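Local coordinates for uncharacterized protein (Legionella longbeachae NSW150, PDB 4JZA), which probably removes the 3-phosphate from phosphatidylinositol 3-phosphate, acting as a phosphoinositide phosphatase in the lipid metabolism of pathogen–host interaction, at residues A[733-738]-A[757-762]; A[763-768]-A[780-785]. All blocks are in the same frame, centred on the assembly; numbering follows the deposited sequence.

Contact 1: residues A[733-738]-A[757-762]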
loop_
_atom_site.group_PDB
_atom_site.type_symbol
_atom_site.label_atom_id
_atom_site.label_comp_id
_atom_site.label_asym_id
_atom_site.label_seq_id
_atom_site.Cartn_x
_atom_site.Cartn_y
_atom_site.Cartn_z
ATOM N N ILE A 733 7.550 -20.538 41.520
ATOM C CA ILE A 733 7.527 -21.945 41.742
ATOM C C ILE A 733 6.161 -22.412 42.236
ATOM O O ILE A 733 5.692 -23.470 41.794
ATOM C CB ILE A 733 8.597 -22.337 42.748
ATOM C CG1 ILE A 733 9.990 -21.951 42.268
ATOM C CG2 ILE A 733 8.542 -23.832 43.031
ATOM C CD1 ILE A 733 10.436 -22.658 41.008
ATOM N N LYS A 734 5.525 -21.634 43.127
ATOM C CA LYS A 734 4.168 -21.959 43.610
ATOM C C LYS A 734 3.214 -22.014 42.443
ATOM O O LYS A 734 2.363 -22.912 42.357
ATOM C CB LYS A 734 3.643 -20.943 44.618
ATOM C CG LYS A 734 4.375 -20.925 45.959
ATOM C CD LYS A 734 3.643 -20.124 47.050
ATOM C CE LYS A 734 2.140 -20.464 47.103
ATOM N NZ LYS A 734 1.499 -20.221 48.434
ATOM N N GLN A 735 3.378 -21.069 41.529
ATOM C CA GLN A 735 2.565 -21.029 40.350
ATOM C C GLN A 735 2.745 -22.186 39.402
ATOM O O GLN A 735 1.788 -22.587 38.727
ATOM C CB GLN A 735 2.858 -19.772 39.585
ATOM C CG GLN A 735 2.085 -18.612 40.150
ATOM C CD GLN A 735 2.209 -17.418 39.276
ATOM O OE1 GLN A 735 1.794 -17.435 38.081
ATOM N NE2 GLN A 735 2.803 -16.376 39.823
ATOM N N ILE A 736 3.969 -22.687 39.325
ATOM C CA ILE A 736 4.276 -23.814 38.486
ATOM C C ILE A 736 3.756 -25.082 39.127
ATOM O O ILE A 736 3.249 -25.910 38.434
ATOM C CB ILE A 736 5.771 -23.868 38.142
ATOM C CG1 ILE A 736 6.102 -22.693 37.209
ATOM C CG2 ILE A 736 6.097 -25.163 37.444
ATOM C CD1 ILE A 736 7.571 -22.368 37.103
ATOM N N LEU A 737 3.806 -25.219 40.439
ATOM C CA LEU A 737 3.007 -26.284 41.083
ATOM C C LEU A 737 1.526 -26.174 40.744
ATOM O O LEU A 737 0.921 -27.162 40.335
ATOM C CB LEU A 737 3.166 -26.284 42.598
ATOM C CG LEU A 737 4.549 -26.772 43.019
ATOM C CD1 LEU A 737 4.925 -26.143 44.344
ATOM C CD2 LEU A 737 4.637 -28.290 43.121
ATOM N N GLU A 738 0.943 -24.990 40.923
ATOM C CA GLU A 738 -0.482 -24.797 40.647
ATOM C C GLU A 738 -0.833 -25.298 39.243
ATOM O O GLU A 738 -1.862 -25.927 39.050
ATOM C CB GLU A 738 -0.909 -23.323 40.790
ATOM C CG GLU A 738 -1.457 -22.837 42.147
ATOM C CD GLU A 738 -2.631 -23.640 42.707
ATOM O OE1 GLU A 738 -3.736 -23.065 42.800
ATOM O OE2 GLU A 738 -2.473 -24.820 43.087
ATOM N N LEU A 757 6.186 -21.225 30.796
ATOM C CA LEU A 757 7.087 -20.234 30.269
ATOM C C LEU A 757 6.596 -18.782 30.402
ATOM O O LEU A 757 7.405 -17.882 30.538
ATOM C CB LEU A 757 7.348 -20.526 28.817
ATOM C CG LEU A 757 8.182 -21.722 28.406
ATOM C CD1 LEU A 757 7.961 -21.965 26.918
ATOM C CD2 LEU A 757 9.653 -21.458 28.651
ATOM N N GLN A 758 5.288 -18.553 30.329
ATOM C CA GLN A 758 4.700 -17.270 30.731
ATOM C C GLN A 758 5.133 -16.858 32.175
ATOM O O GLN A 758 5.568 -15.718 32.421
ATOM C CB GLN A 758 3.168 -17.322 30.690
ATOM C CG GLN A 758 2.545 -16.772 29.415
ATOM C CD GLN A 758 1.168 -17.373 29.094
ATOM O OE1 GLN A 758 0.543 -18.067 29.896
ATOM N NE2 GLN A 758 0.702 -17.097 27.914
ATOM N N VAL A 759 4.986 -17.780 33.131
ATOM C CA VAL A 759 5.445 -17.520 34.466
ATOM C C VAL A 759 6.931 -17.130 34.526
ATOM O O VAL A 759 7.276 -16.074 35.049
ATOM C CB VAL A 759 5.266 -18.741 35.339
ATOM C CG1 VAL A 759 5.891 -18.475 36.701
ATOM C CG2 VAL A 759 3.775 -19.043 35.486
ATOM N N VAL A 760 7.788 -17.981 33.981
ATOM C CA VAL A 760 9.214 -17.730 33.946
ATOM C C VAL A 760 9.584 -16.402 33.283
ATOM O O VAL A 760 10.479 -15.709 33.725
ATOM C CB VAL A 760 9.964 -18.875 33.192
ATOM C CG1 VAL A 760 11.413 -18.484 32.857
ATOM C CG2 VAL A 760 9.960 -20.169 34.017
ATOM N N SER A 761 8.915 -16.071 32.189
ATOM C CA SER A 761 9.273 -14.869 31.450
ATOM C C SER A 761 9.051 -13.602 32.287
ATOM O O SER A 761 9.645 -12.582 31.979
ATOM C CB SER A 761 8.393 -14.754 30.234
ATOM O OG SER A 761 7.030 -14.480 30.615
ATOM N N GLU A 762 8.164 -13.672 33.304
ATOM C CA GLU A 762 7.909 -12.568 34.258
ATOM C C GLU A 762 8.941 -12.487 35.409
ATOM O O GLU A 762 8.977 -11.475 36.119
ATOM C CB GLU A 762 6.543 -12.730 34.918
ATOM C CG GLU A 762 5.344 -12.642 33.980
ATOM C CD GLU A 762 4.055 -13.188 34.617
ATOM O OE1 GLU A 762 4.093 -13.878 35.700
ATOM O OE2 GLU A 762 2.995 -12.910 34.001
#
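The first torsion of Val-759, 174°, sets CG1 opposite the backbone N and CG2 beside it, which turns CG2 to Gln-735 and CG1 to Ile-736. Gln-735 answers with chi1 at -83°, which places CG opposite its own carbonyl carbon, and with a chain that stays extended beyond CG. Its amide thereby arrives beside the valine, where OE1 rests 3.6 Å from Val-759 CG2. This is van der Waals packing of a polar atom on a methyl; the other end of the amide is occupied on its own side, NE2 being hydrogen-bonded to Asp-731.

Ile-736 brings the greasy half of the contact. Its CG1 lies 4.3 Å from Val-759 CG1, while its CD1 reaches on to Val-760 CG2 at 4.5 Å. These branched side chains are buried, and neighbouring helices continue their packing: Ile-736 also touches Ile-702 of helix 676-702, and Val-760 touches Leu-781 of helix 772-782. Backbone and side chain agree about the register, for Gln-735 and Val-759 are also the closest pair of CA atoms, 7.4 Å apart.

The axes of the two short segments approach to 9.9 Å and run antiparallel, 173° between their directions. Helix 731-740 and helix 748-761 thus form an antiparallel alpha-alpha hairpin within the helical C-terminal domain of this phosphoinositide phosphatase.

Contact 2: residues A[763-768]-A[780-785]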
loop_
_atom_site.group_PDB
_atom_site.type_symbol
_atom_site.label_atom_id
_atom_site.label_comp_id
_atom_site.label_asym_id
_atom_site.label_seq_id
_atom_site.Cartn_x
_atom_site.Cartn_y
_atom_site.Cartn_z
ATOM N N ARG A 763 9.741 -13.543 35.613
ATOM C CA ARG A 763 10.615 -13.582 36.754
ATOM C C ARG A 763 11.784 -12.623 36.538
ATOM O O ARG A 763 12.119 -12.288 35.419
ATOM C CB ARG A 763 11.183 -14.975 36.992
ATOM C CG ARG A 763 10.187 -16.088 37.181
ATOM C CD ARG A 763 9.246 -15.807 38.321
ATOM N NE ARG A 763 7.946 -15.471 37.805
ATOM C CZ ARG A 763 6.900 -15.132 38.541
ATOM N NH1 ARG A 763 7.002 -15.036 39.856
ATOM N NH2 ARG A 763 5.743 -14.905 37.934
ATOM N N PRO A 764 12.382 -12.115 37.621
ATOM C CA PRO A 764 13.552 -11.276 37.485
ATOM C C PRO A 764 14.725 -12.085 37.017
ATOM O O PRO A 764 14.794 -13.221 37.344
ATOM C CB PRO A 764 13.786 -10.804 38.898
ATOM C CG PRO A 764 12.447 -10.758 39.483
ATOM C CD PRO A 764 11.736 -11.943 38.929
ATOM N N GLU A 765 15.659 -11.472 36.311
ATOM C CA GLU A 765 16.756 -12.148 35.647
ATOM C C GLU A 765 17.720 -12.669 36.661
ATOM O O GLU A 765 18.031 -13.827 36.637
ATOM C CB GLU A 765 17.509 -11.183 34.751
ATOM C CG GLU A 765 18.309 -11.852 33.647
ATOM C CD GLU A 765 17.476 -11.981 32.389
ATOM O OE1 GLU A 765 17.742 -11.263 31.397
ATOM O OE2 GLU A 765 16.518 -12.778 32.418
ATOM N N ILE A 766 18.152 -11.780 37.551
ATOM C CA ILE A 766 19.099 -12.080 38.600
ATOM C C ILE A 766 18.510 -11.852 39.993
ATOM O O ILE A 766 17.972 -10.801 40.255
ATOM C CB ILE A 766 20.323 -11.160 38.502
ATOM C CG1 ILE A 766 21.067 -11.400 37.171
ATOM C CG2 ILE A 766 21.256 -11.425 39.688
ATOM C CD1 ILE A 766 21.731 -10.162 36.629
ATOM N N ASP A 767 18.657 -12.852 40.871
ATOM C CA ASP A 767 18.247 -12.774 42.261
ATOM C C ASP A 767 19.165 -13.700 43.074
ATOM O O ASP A 767 18.974 -14.956 43.134
ATOM C CB ASP A 767 16.770 -13.161 42.425
ATOM C CG ASP A 767 16.309 -13.129 43.863
ATOM O OD1 ASP A 767 17.173 -13.043 44.781
ATOM O OD2 ASP A 767 15.084 -13.230 44.127
ATOM N N GLY A 768 20.150 -13.066 43.720
ATOM C CA GLY A 768 21.179 -13.762 44.464
ATOM C C GLY A 768 20.718 -14.563 45.663
ATOM O O GLY A 768 21.512 -15.297 46.251
ATOM N N ARG A 780 16.975 -22.288 32.923
ATOM C CA ARG A 780 16.901 -23.160 31.746
ATOM C C ARG A 780 15.677 -22.897 30.914
ATOM O O ARG A 780 15.780 -22.818 29.680
ATOM C CB ARG A 780 16.876 -24.635 32.148
ATOM C CG ARG A 780 18.148 -25.087 32.807
ATOM C CD ARG A 780 19.268 -25.164 31.821
ATOM N NE ARG A 780 20.493 -25.526 32.499
ATOM C CZ ARG A 780 21.655 -25.756 31.900
ATOM N NH1 ARG A 780 21.766 -25.666 30.618
ATOM N NH2 ARG A 780 22.699 -26.144 32.587
ATOM N N LEU A 781 14.516 -22.825 31.580
ATOM C CA LEU A 781 13.293 -22.500 30.899
ATOM C C LEU A 781 13.454 -21.160 30.209
ATOM O O LEU A 781 13.046 -21.000 29.068
ATOM C CB LEU A 781 12.126 -22.484 31.853
ATOM C CG LEU A 781 11.641 -23.914 32.107
ATOM C CD1 LEU A 781 10.693 -23.993 33.288
ATOM C CD2 LEU A 781 10.948 -24.481 30.892
ATOM N N ARG A 782 14.063 -20.181 30.857
ATOM C CA ARG A 782 14.168 -18.897 30.196
ATOM C C ARG A 782 15.088 -19.006 28.996
ATOM O O ARG A 782 14.946 -18.285 27.997
ATOM C CB ARG A 782 14.595 -17.814 31.170
ATOM C CG ARG A 782 14.816 -16.409 30.610
ATOM C CD ARG A 782 15.570 -15.535 31.653
ATOM N NE ARG A 782 14.567 -14.886 32.475
ATOM C CZ ARG A 782 14.421 -14.967 33.793
ATOM N NH1 ARG A 782 15.287 -15.590 34.632
ATOM N NH2 ARG A 782 13.392 -14.338 34.292
ATOM N N SER A 783 16.005 -19.949 29.031
ATOM C CA SER A 783 16.921 -20.119 27.882
ATOM C C SER A 783 16.200 -20.489 26.571
ATOM O O SER A 783 16.766 -20.303 25.512
ATOM C CB SER A 783 18.060 -21.096 28.190
ATOM O OG SER A 783 17.780 -22.439 27.803
ATOM N N PHE A 784 14.967 -20.982 26.646
ATOM C CA PHE A 784 14.148 -21.256 25.446
ATOM C C PHE A 784 13.456 -20.038 24.836
ATOM O O PHE A 784 12.949 -20.131 23.728
ATOM C CB PHE A 784 13.034 -22.263 25.744
ATOM C CG PHE A 784 13.514 -23.615 26.093
ATOM C CD1 PHE A 784 14.039 -24.441 25.134
ATOM C CD2 PHE A 784 13.400 -24.072 27.365
ATOM C CE1 PHE A 784 14.462 -25.717 25.448
ATOM C CE2 PHE A 784 13.827 -25.343 27.700
ATOM C CZ PHE A 784 14.356 -26.168 26.735
ATOM N N LEU A 785 13.435 -18.931 25.575
ATOM C CA LEU A 785 12.816 -17.685 25.178
ATOM C C LEU A 785 13.817 -16.734 24.583
ATOM O O LEU A 785 13.398 -15.756 24.010
ATOM C CB LEU A 785 12.195 -16.986 26.385
ATOM C CG LEU A 785 11.098 -17.765 27.106
ATOM C CD1 LEU A 785 10.486 -16.942 28.239
ATOM C CD2 LEU A 785 9.996 -18.257 26.168
#
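Arg-782 does most of the work here, reaching from near the end of helix 772-782 to the chain of 763-765. The arm leaves nearly straight, with CG opposite the backbone N, and then bends at chi3 (-90°), which turns the guanidinium against that chain.

Glu-765 comes in over one face. Its OE2 lies 2.9 Å from Arg-782 NE, an electrostatic salt bridge, the oxygen lying above the flat group rather than in line with any of its N-H bonds. The carboxylate and guanidinium planes are 72° apart, so the two groups do not pair side by side.

In the fold, this ties the loop leaving helix 748-761 to the next helix, 772-782, towards its C-terminal end, at the surface of the C-terminal domain.

Arg-763 takes the edge of the same guanidinium. Its carbonyl O lies near the plane, close to Arg-782 NH2, but the angle is too poor for a hydrogen bond, and its CB packs 3.5 Å from that same NH2. Beyond CB the arm of Arg-763 leads away, and its NE is hydrogen-bonded to Val-759 O. The carbonyl of Pro-764 stands obliquely nearby and accepts a hydrogen bond from Arg-770.

In the fold
Both contacts belong to the helical C-terminal domain, far to one side of the chain's centre, and their own centres are about 11 Å apart. They come in series: contact 1 ends where helix 748-761 gives out, and contact 2 starts with the loop that follows and closes on the far end of helix 772-782. Leu-757 CD2 packs 3.4 Å from Leu-781 O, joining the two. The three successive helices pack together, 731-740 also touching 772-782 through Ile-733 and Tyr-778, and helix 676-702 meets side chains from all three. Contact 1 thus lies in the buried core of this helical bundle, while contact 2 fastens the surface loop between its helices 748-761 and 772-782.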